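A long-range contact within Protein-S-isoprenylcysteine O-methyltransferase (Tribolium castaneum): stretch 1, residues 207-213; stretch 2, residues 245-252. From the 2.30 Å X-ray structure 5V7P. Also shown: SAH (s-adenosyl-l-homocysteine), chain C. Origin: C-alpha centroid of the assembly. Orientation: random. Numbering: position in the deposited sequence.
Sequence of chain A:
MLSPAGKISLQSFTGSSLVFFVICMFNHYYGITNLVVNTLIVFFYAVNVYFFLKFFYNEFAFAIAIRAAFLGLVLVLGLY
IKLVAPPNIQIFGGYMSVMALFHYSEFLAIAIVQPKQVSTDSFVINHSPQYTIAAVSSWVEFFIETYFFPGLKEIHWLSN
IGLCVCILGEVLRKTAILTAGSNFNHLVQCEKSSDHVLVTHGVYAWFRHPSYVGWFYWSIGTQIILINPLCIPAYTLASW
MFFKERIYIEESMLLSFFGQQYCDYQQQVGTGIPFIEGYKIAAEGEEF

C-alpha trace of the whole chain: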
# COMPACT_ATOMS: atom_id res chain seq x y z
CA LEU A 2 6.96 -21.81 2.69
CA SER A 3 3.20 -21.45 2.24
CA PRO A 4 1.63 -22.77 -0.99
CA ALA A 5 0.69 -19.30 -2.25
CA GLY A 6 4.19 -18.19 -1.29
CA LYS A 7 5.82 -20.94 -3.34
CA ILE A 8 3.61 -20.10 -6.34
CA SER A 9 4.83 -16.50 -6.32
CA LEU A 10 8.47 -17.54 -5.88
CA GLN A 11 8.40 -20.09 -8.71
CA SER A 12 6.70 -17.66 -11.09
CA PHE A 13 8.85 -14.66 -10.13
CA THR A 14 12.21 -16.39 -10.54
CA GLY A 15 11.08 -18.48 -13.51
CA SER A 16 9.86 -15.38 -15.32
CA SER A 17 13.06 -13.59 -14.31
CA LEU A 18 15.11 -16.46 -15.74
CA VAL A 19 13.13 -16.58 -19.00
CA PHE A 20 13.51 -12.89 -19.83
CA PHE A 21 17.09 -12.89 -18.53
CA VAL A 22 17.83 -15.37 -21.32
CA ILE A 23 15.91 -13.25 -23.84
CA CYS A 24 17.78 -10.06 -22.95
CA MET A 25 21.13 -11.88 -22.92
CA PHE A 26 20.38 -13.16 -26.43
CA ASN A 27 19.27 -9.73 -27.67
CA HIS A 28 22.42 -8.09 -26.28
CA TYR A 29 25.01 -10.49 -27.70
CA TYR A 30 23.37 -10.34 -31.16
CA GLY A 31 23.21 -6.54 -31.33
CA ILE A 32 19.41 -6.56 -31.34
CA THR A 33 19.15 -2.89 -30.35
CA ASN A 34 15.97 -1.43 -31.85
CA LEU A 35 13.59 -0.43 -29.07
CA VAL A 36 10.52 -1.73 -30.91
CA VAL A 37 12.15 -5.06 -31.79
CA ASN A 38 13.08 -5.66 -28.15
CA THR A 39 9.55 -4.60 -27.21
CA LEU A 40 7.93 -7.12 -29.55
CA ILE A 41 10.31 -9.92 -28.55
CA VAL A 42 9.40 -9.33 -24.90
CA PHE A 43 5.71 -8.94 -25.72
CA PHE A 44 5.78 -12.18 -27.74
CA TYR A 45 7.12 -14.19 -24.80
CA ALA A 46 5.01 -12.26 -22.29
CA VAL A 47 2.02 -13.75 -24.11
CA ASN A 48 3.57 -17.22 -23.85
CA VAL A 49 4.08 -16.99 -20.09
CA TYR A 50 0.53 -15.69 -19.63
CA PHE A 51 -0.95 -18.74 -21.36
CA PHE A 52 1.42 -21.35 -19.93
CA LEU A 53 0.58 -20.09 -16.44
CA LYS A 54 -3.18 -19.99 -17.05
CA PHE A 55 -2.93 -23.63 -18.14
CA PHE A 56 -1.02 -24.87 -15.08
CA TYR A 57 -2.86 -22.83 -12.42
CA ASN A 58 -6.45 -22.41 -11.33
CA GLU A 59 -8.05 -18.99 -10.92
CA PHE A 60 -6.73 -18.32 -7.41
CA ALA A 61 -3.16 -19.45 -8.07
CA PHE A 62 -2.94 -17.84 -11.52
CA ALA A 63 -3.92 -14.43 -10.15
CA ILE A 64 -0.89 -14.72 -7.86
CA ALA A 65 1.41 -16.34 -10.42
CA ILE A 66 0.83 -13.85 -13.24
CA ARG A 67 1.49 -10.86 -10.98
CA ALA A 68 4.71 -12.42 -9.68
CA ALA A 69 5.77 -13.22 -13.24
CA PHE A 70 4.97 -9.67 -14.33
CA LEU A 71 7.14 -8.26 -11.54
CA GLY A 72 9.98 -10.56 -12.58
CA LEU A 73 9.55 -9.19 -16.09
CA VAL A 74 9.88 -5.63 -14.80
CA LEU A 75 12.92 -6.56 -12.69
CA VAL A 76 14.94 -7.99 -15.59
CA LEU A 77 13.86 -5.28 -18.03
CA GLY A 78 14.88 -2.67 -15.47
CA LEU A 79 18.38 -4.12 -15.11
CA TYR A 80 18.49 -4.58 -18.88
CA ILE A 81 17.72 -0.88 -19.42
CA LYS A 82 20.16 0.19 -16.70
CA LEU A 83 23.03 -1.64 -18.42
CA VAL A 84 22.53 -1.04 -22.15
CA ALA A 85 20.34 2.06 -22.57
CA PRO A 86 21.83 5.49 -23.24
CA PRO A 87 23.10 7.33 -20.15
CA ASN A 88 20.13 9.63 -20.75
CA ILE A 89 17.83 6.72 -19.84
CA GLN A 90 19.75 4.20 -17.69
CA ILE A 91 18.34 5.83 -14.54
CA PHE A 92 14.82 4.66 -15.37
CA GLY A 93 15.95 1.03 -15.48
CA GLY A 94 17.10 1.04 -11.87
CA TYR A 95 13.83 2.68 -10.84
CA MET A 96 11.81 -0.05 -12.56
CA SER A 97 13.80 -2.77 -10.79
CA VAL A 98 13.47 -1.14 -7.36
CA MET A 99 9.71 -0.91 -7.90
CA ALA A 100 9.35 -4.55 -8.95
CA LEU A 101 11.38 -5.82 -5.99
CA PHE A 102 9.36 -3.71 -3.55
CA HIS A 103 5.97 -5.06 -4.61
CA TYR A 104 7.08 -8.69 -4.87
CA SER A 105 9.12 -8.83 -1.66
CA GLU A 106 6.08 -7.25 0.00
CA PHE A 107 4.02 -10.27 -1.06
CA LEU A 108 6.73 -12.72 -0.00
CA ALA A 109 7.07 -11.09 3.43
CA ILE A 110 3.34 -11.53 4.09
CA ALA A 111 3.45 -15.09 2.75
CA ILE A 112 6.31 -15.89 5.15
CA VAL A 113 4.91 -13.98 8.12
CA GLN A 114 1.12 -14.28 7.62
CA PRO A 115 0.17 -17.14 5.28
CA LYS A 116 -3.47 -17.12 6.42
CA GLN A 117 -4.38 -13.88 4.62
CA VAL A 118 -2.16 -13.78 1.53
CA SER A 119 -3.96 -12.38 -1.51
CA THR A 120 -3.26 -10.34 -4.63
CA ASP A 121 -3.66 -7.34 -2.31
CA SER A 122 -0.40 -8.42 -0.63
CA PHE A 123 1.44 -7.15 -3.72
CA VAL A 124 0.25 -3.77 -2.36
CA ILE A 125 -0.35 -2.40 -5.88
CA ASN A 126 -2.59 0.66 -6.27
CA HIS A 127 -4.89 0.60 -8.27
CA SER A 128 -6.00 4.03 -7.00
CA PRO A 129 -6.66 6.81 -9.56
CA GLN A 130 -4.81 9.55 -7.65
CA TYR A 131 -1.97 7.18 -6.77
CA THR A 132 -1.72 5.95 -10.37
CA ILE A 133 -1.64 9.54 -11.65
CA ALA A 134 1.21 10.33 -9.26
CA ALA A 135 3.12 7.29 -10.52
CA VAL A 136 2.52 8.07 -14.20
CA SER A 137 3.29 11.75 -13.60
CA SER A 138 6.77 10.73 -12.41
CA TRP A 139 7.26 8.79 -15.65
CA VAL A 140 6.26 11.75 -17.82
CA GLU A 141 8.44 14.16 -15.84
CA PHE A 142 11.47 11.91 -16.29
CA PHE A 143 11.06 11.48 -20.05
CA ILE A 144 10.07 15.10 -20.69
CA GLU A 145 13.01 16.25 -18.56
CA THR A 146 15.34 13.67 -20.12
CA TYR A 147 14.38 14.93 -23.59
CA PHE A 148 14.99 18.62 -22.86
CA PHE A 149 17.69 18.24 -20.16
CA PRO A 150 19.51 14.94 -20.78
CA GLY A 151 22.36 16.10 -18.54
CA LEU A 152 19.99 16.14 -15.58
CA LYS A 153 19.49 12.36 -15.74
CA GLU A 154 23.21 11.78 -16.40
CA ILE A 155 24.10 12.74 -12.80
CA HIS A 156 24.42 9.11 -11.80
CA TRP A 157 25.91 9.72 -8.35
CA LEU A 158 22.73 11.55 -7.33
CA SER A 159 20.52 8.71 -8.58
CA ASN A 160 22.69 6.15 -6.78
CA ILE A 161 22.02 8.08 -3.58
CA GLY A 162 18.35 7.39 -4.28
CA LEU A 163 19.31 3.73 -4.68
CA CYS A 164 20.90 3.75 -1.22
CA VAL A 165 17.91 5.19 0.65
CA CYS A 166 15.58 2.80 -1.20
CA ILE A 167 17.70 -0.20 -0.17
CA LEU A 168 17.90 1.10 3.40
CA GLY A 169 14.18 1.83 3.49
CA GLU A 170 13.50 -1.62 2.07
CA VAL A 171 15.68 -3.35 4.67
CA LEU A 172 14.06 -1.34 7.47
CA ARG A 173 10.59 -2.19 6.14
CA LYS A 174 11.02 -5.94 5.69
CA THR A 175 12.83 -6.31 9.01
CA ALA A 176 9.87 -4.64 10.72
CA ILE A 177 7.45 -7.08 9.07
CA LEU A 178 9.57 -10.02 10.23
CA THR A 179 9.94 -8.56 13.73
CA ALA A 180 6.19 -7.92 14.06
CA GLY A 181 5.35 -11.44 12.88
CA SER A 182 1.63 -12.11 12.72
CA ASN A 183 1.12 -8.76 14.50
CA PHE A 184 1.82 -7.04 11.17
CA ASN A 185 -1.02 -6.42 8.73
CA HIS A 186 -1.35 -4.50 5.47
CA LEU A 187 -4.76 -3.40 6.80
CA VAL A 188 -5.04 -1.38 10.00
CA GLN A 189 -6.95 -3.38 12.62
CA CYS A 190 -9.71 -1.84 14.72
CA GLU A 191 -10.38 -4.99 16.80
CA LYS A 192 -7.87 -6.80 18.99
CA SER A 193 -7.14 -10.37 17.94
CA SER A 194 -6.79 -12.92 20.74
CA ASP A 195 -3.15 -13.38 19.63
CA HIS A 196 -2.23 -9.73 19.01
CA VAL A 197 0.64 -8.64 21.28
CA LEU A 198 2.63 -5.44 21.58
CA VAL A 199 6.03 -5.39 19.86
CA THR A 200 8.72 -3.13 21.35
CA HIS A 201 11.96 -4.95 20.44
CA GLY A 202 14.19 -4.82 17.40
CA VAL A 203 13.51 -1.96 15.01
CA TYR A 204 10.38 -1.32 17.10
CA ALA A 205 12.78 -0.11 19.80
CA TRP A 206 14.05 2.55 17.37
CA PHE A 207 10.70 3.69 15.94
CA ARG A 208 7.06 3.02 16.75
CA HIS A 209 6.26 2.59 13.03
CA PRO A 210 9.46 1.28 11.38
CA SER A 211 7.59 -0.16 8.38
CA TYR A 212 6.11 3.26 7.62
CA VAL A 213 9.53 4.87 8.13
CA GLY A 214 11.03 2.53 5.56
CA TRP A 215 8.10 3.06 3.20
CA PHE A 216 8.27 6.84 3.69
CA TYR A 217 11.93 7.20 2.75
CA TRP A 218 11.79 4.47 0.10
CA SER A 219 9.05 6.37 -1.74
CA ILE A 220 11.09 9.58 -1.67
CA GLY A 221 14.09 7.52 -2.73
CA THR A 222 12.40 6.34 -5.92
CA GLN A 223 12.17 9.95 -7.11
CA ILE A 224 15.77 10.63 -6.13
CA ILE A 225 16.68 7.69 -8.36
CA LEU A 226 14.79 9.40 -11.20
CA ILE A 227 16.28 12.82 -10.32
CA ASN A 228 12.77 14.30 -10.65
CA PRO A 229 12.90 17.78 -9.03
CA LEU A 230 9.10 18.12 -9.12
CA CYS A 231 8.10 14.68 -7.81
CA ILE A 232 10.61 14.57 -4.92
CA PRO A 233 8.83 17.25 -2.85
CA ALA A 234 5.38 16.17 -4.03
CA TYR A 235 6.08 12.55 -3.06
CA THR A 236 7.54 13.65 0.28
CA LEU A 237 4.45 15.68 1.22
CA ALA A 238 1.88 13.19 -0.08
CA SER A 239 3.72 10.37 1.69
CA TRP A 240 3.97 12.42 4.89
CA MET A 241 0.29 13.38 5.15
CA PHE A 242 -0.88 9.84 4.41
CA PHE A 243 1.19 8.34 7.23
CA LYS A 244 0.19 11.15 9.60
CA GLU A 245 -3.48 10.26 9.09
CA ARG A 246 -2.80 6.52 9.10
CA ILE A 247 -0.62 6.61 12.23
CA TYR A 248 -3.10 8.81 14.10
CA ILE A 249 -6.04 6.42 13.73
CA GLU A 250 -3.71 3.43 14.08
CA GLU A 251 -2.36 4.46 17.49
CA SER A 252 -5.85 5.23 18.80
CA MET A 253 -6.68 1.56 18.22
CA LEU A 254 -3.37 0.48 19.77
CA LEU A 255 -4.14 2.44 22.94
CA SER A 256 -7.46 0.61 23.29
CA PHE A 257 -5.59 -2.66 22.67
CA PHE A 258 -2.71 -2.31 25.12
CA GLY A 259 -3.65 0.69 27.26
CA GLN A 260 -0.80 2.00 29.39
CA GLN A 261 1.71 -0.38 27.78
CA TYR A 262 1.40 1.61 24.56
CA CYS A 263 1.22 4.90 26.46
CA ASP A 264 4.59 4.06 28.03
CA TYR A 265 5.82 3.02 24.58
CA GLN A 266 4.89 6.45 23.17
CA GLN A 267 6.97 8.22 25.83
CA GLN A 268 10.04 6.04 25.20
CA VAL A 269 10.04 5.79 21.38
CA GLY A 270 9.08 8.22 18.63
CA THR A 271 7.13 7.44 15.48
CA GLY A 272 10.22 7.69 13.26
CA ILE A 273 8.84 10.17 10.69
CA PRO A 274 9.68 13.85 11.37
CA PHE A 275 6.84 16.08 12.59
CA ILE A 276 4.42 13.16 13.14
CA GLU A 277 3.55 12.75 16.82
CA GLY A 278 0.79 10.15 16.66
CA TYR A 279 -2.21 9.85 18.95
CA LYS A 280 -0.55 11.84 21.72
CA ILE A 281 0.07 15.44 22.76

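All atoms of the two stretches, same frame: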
# COMPACT_ATOMS: atom_id res chain seq x y z
N PHE A 207 11.86 2.93 16.37
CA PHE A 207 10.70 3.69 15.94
C PHE A 207 9.43 2.92 16.29
O PHE A 207 9.44 1.68 16.35
CB PHE A 207 10.72 3.96 14.43
CG PHE A 207 12.08 4.27 13.89
CD1 PHE A 207 12.65 5.53 14.07
CD2 PHE A 207 12.80 3.32 13.18
CE1 PHE A 207 13.90 5.82 13.56
CE2 PHE A 207 14.05 3.61 12.67
CZ PHE A 207 14.60 4.86 12.86
N ARG A 208 8.35 3.65 16.51
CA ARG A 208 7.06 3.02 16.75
C ARG A 208 6.43 2.48 15.47
O ARG A 208 5.60 1.57 15.54
CB ARG A 208 6.09 4.01 17.41
CG ARG A 208 6.60 4.58 18.72
CD ARG A 208 5.46 4.90 19.67
NE ARG A 208 4.56 5.93 19.14
CZ ARG A 208 4.71 7.24 19.32
NH1 ARG A 208 5.73 7.72 20.02
NH2 ARG A 208 3.83 8.08 18.80
N HIS A 209 6.83 3.00 14.31
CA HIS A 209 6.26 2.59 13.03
C HIS A 209 7.39 2.39 12.02
O HIS A 209 7.45 3.08 10.99
CB HIS A 209 5.25 3.62 12.54
CG HIS A 209 4.23 3.99 13.57
ND1 HIS A 209 3.17 3.18 13.90
CD2 HIS A 209 4.13 5.08 14.37
CE1 HIS A 209 2.45 3.75 14.84
NE2 HIS A 209 3.01 4.91 15.14
N PRO A 210 8.29 1.44 12.27
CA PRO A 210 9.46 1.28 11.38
C PRO A 210 9.09 0.90 9.96
O PRO A 210 9.84 1.24 9.03
CB PRO A 210 10.28 0.19 12.07
CG PRO A 210 9.28 -0.57 12.90
CD PRO A 210 8.27 0.44 13.35
N SER A 211 7.98 0.19 9.75
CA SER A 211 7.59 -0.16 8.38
C SER A 211 7.14 1.07 7.61
O SER A 211 7.40 1.19 6.41
CB SER A 211 6.50 -1.23 8.40
OG SER A 211 5.20 -0.66 8.42
N TYR A 212 6.48 2.02 8.28
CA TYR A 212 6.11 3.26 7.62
C TYR A 212 7.32 4.16 7.41
O TYR A 212 7.38 4.89 6.42
CB TYR A 212 5.04 4.00 8.42
CG TYR A 212 3.75 3.21 8.62
CD1 TYR A 212 3.44 2.13 7.81
CD2 TYR A 212 2.85 3.56 9.62
CE1 TYR A 212 2.27 1.41 7.99
CE2 TYR A 212 1.68 2.85 9.80
CZ TYR A 212 1.40 1.78 8.99
OH TYR A 212 0.23 1.07 9.17
N VAL A 213 8.29 4.12 8.33
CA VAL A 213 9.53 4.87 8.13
C VAL A 213 10.25 4.39 6.88
O VAL A 213 10.66 5.19 6.03
CB VAL A 213 10.43 4.75 9.38
CG1 VAL A 213 11.78 5.42 9.14
CG2 VAL A 213 9.76 5.37 10.59
N GLU A 245 -2.12 10.73 8.90
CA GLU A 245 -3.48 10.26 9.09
C GLU A 245 -3.50 8.81 9.53
O GLU A 245 -4.17 8.44 10.51
CB GLU A 245 -4.29 10.45 7.81
CG GLU A 245 -4.68 11.88 7.50
CD GLU A 245 -5.61 11.99 6.31
OE1 GLU A 245 -5.28 12.73 5.36
OE2 GLU A 245 -6.67 11.32 6.31
N ARG A 246 -2.78 7.95 8.81
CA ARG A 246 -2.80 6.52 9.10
C ARG A 246 -2.31 6.25 10.52
O ARG A 246 -2.94 5.50 11.28
CB ARG A 246 -1.95 5.77 8.08
CG ARG A 246 -2.07 4.26 8.15
CD ARG A 246 -1.19 3.59 7.11
NE ARG A 246 -1.34 2.13 7.11
CZ ARG A 246 -2.16 1.44 6.33
NH1 ARG A 246 -2.93 2.06 5.44
NH2 ARG A 246 -2.20 0.12 6.42
N ILE A 247 -1.18 6.84 10.90
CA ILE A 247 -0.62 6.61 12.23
C ILE A 247 -1.58 7.09 13.31
O ILE A 247 -1.75 6.44 14.35
CB ILE A 247 0.76 7.29 12.36
CG1 ILE A 247 1.81 6.48 11.60
CG2 ILE A 247 1.16 7.46 13.83
CD1 ILE A 247 3.16 7.15 11.49
N TYR A 248 -2.24 8.23 13.08
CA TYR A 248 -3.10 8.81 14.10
C TYR A 248 -4.23 7.86 14.47
O TYR A 248 -4.44 7.55 15.65
CB TYR A 248 -3.66 10.15 13.61
CG TYR A 248 -4.36 10.95 14.67
CD1 TYR A 248 -3.64 11.65 15.63
CD2 TYR A 248 -5.75 11.01 14.72
CE1 TYR A 248 -4.29 12.39 16.61
CE2 TYR A 248 -6.40 11.75 15.69
CZ TYR A 248 -5.66 12.44 16.63
OH TYR A 248 -6.30 13.17 17.60
N ILE A 249 -4.97 7.38 13.47
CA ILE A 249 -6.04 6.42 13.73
C ILE A 249 -5.46 5.10 14.23
O ILE A 249 -6.07 4.42 15.07
CB ILE A 249 -6.89 6.21 12.47
CG1 ILE A 249 -8.08 5.28 12.75
CG2 ILE A 249 -6.06 5.66 11.32
CD1 ILE A 249 -9.13 5.88 13.66
N GLU A 250 -4.28 4.72 13.74
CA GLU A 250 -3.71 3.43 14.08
C GLU A 250 -3.33 3.36 15.56
O GLU A 250 -3.55 2.34 16.22
CB GLU A 250 -2.50 3.15 13.20
CG GLU A 250 -1.77 1.85 13.51
CD GLU A 250 -0.80 1.45 12.41
OE1 GLU A 250 -1.03 1.84 11.24
OE2 GLU A 250 0.19 0.76 12.71
N GLU A 251 -2.76 4.44 16.09
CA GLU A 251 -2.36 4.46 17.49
C GLU A 251 -3.54 4.61 18.43
O GLU A 251 -3.45 4.19 19.59
CB GLU A 251 -1.35 5.59 17.74
CG GLU A 251 -0.00 5.35 17.08
CD GLU A 251 1.07 6.28 17.60
OE1 GLU A 251 0.72 7.27 18.28
OE2 GLU A 251 2.26 6.02 17.34
N SER A 252 -4.65 5.19 17.98
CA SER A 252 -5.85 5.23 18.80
C SER A 252 -6.39 3.83 19.04
O SER A 252 -6.90 3.53 20.12
CB SER A 252 -6.92 6.12 18.15
OG SER A 252 -7.47 5.50 17.00
N SAH C . 2.75 0.79 12.18
CA SAH C . 3.63 -0.37 12.27
CB SAH C . 2.91 -1.62 11.79
CG SAH C . 2.24 -1.49 10.43
SD SAH C . 1.21 -2.93 10.06
C SAH C . 4.91 -0.15 11.46
O SAH C . 4.99 0.75 10.64
OXT SAH C . 5.89 -0.88 11.62
C5' SAH C . -0.29 -2.25 10.84
C4' SAH C . -0.81 -3.09 12.00
O4' SAH C . 0.22 -3.29 12.95
C3' SAH C . -1.95 -2.39 12.71
O3' SAH C . -3.12 -3.18 12.68
C2' SAH C . -1.48 -2.15 14.13
O2' SAH C . -2.48 -2.48 15.06
C1' SAH C . -0.25 -3.03 14.27
N9 SAH C . 0.83 -2.42 15.07
C8 SAH C . 1.35 -1.16 14.95
N7 SAH C . 2.34 -1.00 15.86
C5 SAH C . 2.46 -2.15 16.56
C6 SAH C . 3.30 -2.53 17.60
N6 SAH C . 4.20 -1.68 18.08
N1 SAH C . 3.18 -3.80 18.12
C2 SAH C . 2.25 -4.68 17.62
N3 SAH C . 1.42 -4.29 16.59
C4 SAH C . 1.52 -3.05 16.07
O HOH W 1 -0.08 -1.52 7.33

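The backbones here stay well apart, with His209 CA and Ile247 CA 8.0 Å from each other and Arg208 CA and Glu251 CA 9.6 Å, so side chains do the joining, most of them polar, with Ile247 as the apolar one. On the helix of stretch 2, Arg246, Glu250 and Glu251 all direct CA-to-CB toward stretch 1, and Tyr248 directs it away.

Glu251 is m at chi1 and t at chi2, an extended reach that carries its carboxylate to two donors at once. Glu251 OE2 accepts from His209 NE2 at 2.6 Å and from Arg208 NE at 2.9 Å, the latter a salt bridge. Arg208 meets it with a bent chain, chi1 m, chi2 between wells at -149° and chi3 m, which turns the edge of the guanidinium to the carboxylate. Arg208 NH2 adds a bond of 3.0 Å to Glu251 OE2 and a weak one of 3.3 Å to Glu251 OE1.

His209, at the N-cap position just before the helix, is m at chi1 with chi2 at -77°, and this places its two ring nitrogens in different company. NE2 donates to Glu251, while His209 ND1 accepts from SAH N, the amino nitrogen, at 3.0 Å. A proton on NE2 and a free lone pair on ND1 fit the two bonds. The ring face is used as well: Ile247 CG1 lies 3.9 Å from the His209 ring centroid, 12° off the normal, a CH-pi contact. Ile247 starts sideways, but its m, t conformation brings the end of the chain nearer, and Ile247 CG1 also packs at 3.7 Å against Tyr212 CD2, at the edge of that ring.

Tyr212, also m at chi1, sends its hydroxyl across to the helix. Tyr212 OH donates to Glu250 OE1 at 2.5 Å and accepts from Arg246 NE at 2.8 Å, with an N-H...O angle of 165°. Arg246 is t through chi1, chi2 and chi3, so the extended chain delivers NE to the phenol. A water bridges the pair, accepting from Arg246 NH2 at 2.8 Å and donating to Tyr212 OH at 3.2 Å.

Glu250, t at chi1 and chi2, divides its carboxylate: OE1 accepts the hydrogen bond from Tyr212 OH, and Glu250 OE2 accepts from SAH N at 2.6 Å. The ligand amine is therefore held by both stretches. Its carboxylate is bound by stretch 1, where Ser211 OG donates to SAH O at 2.6 Å. The rule to read is shared acceptors and donors, several of these rotamers serving more than one partner.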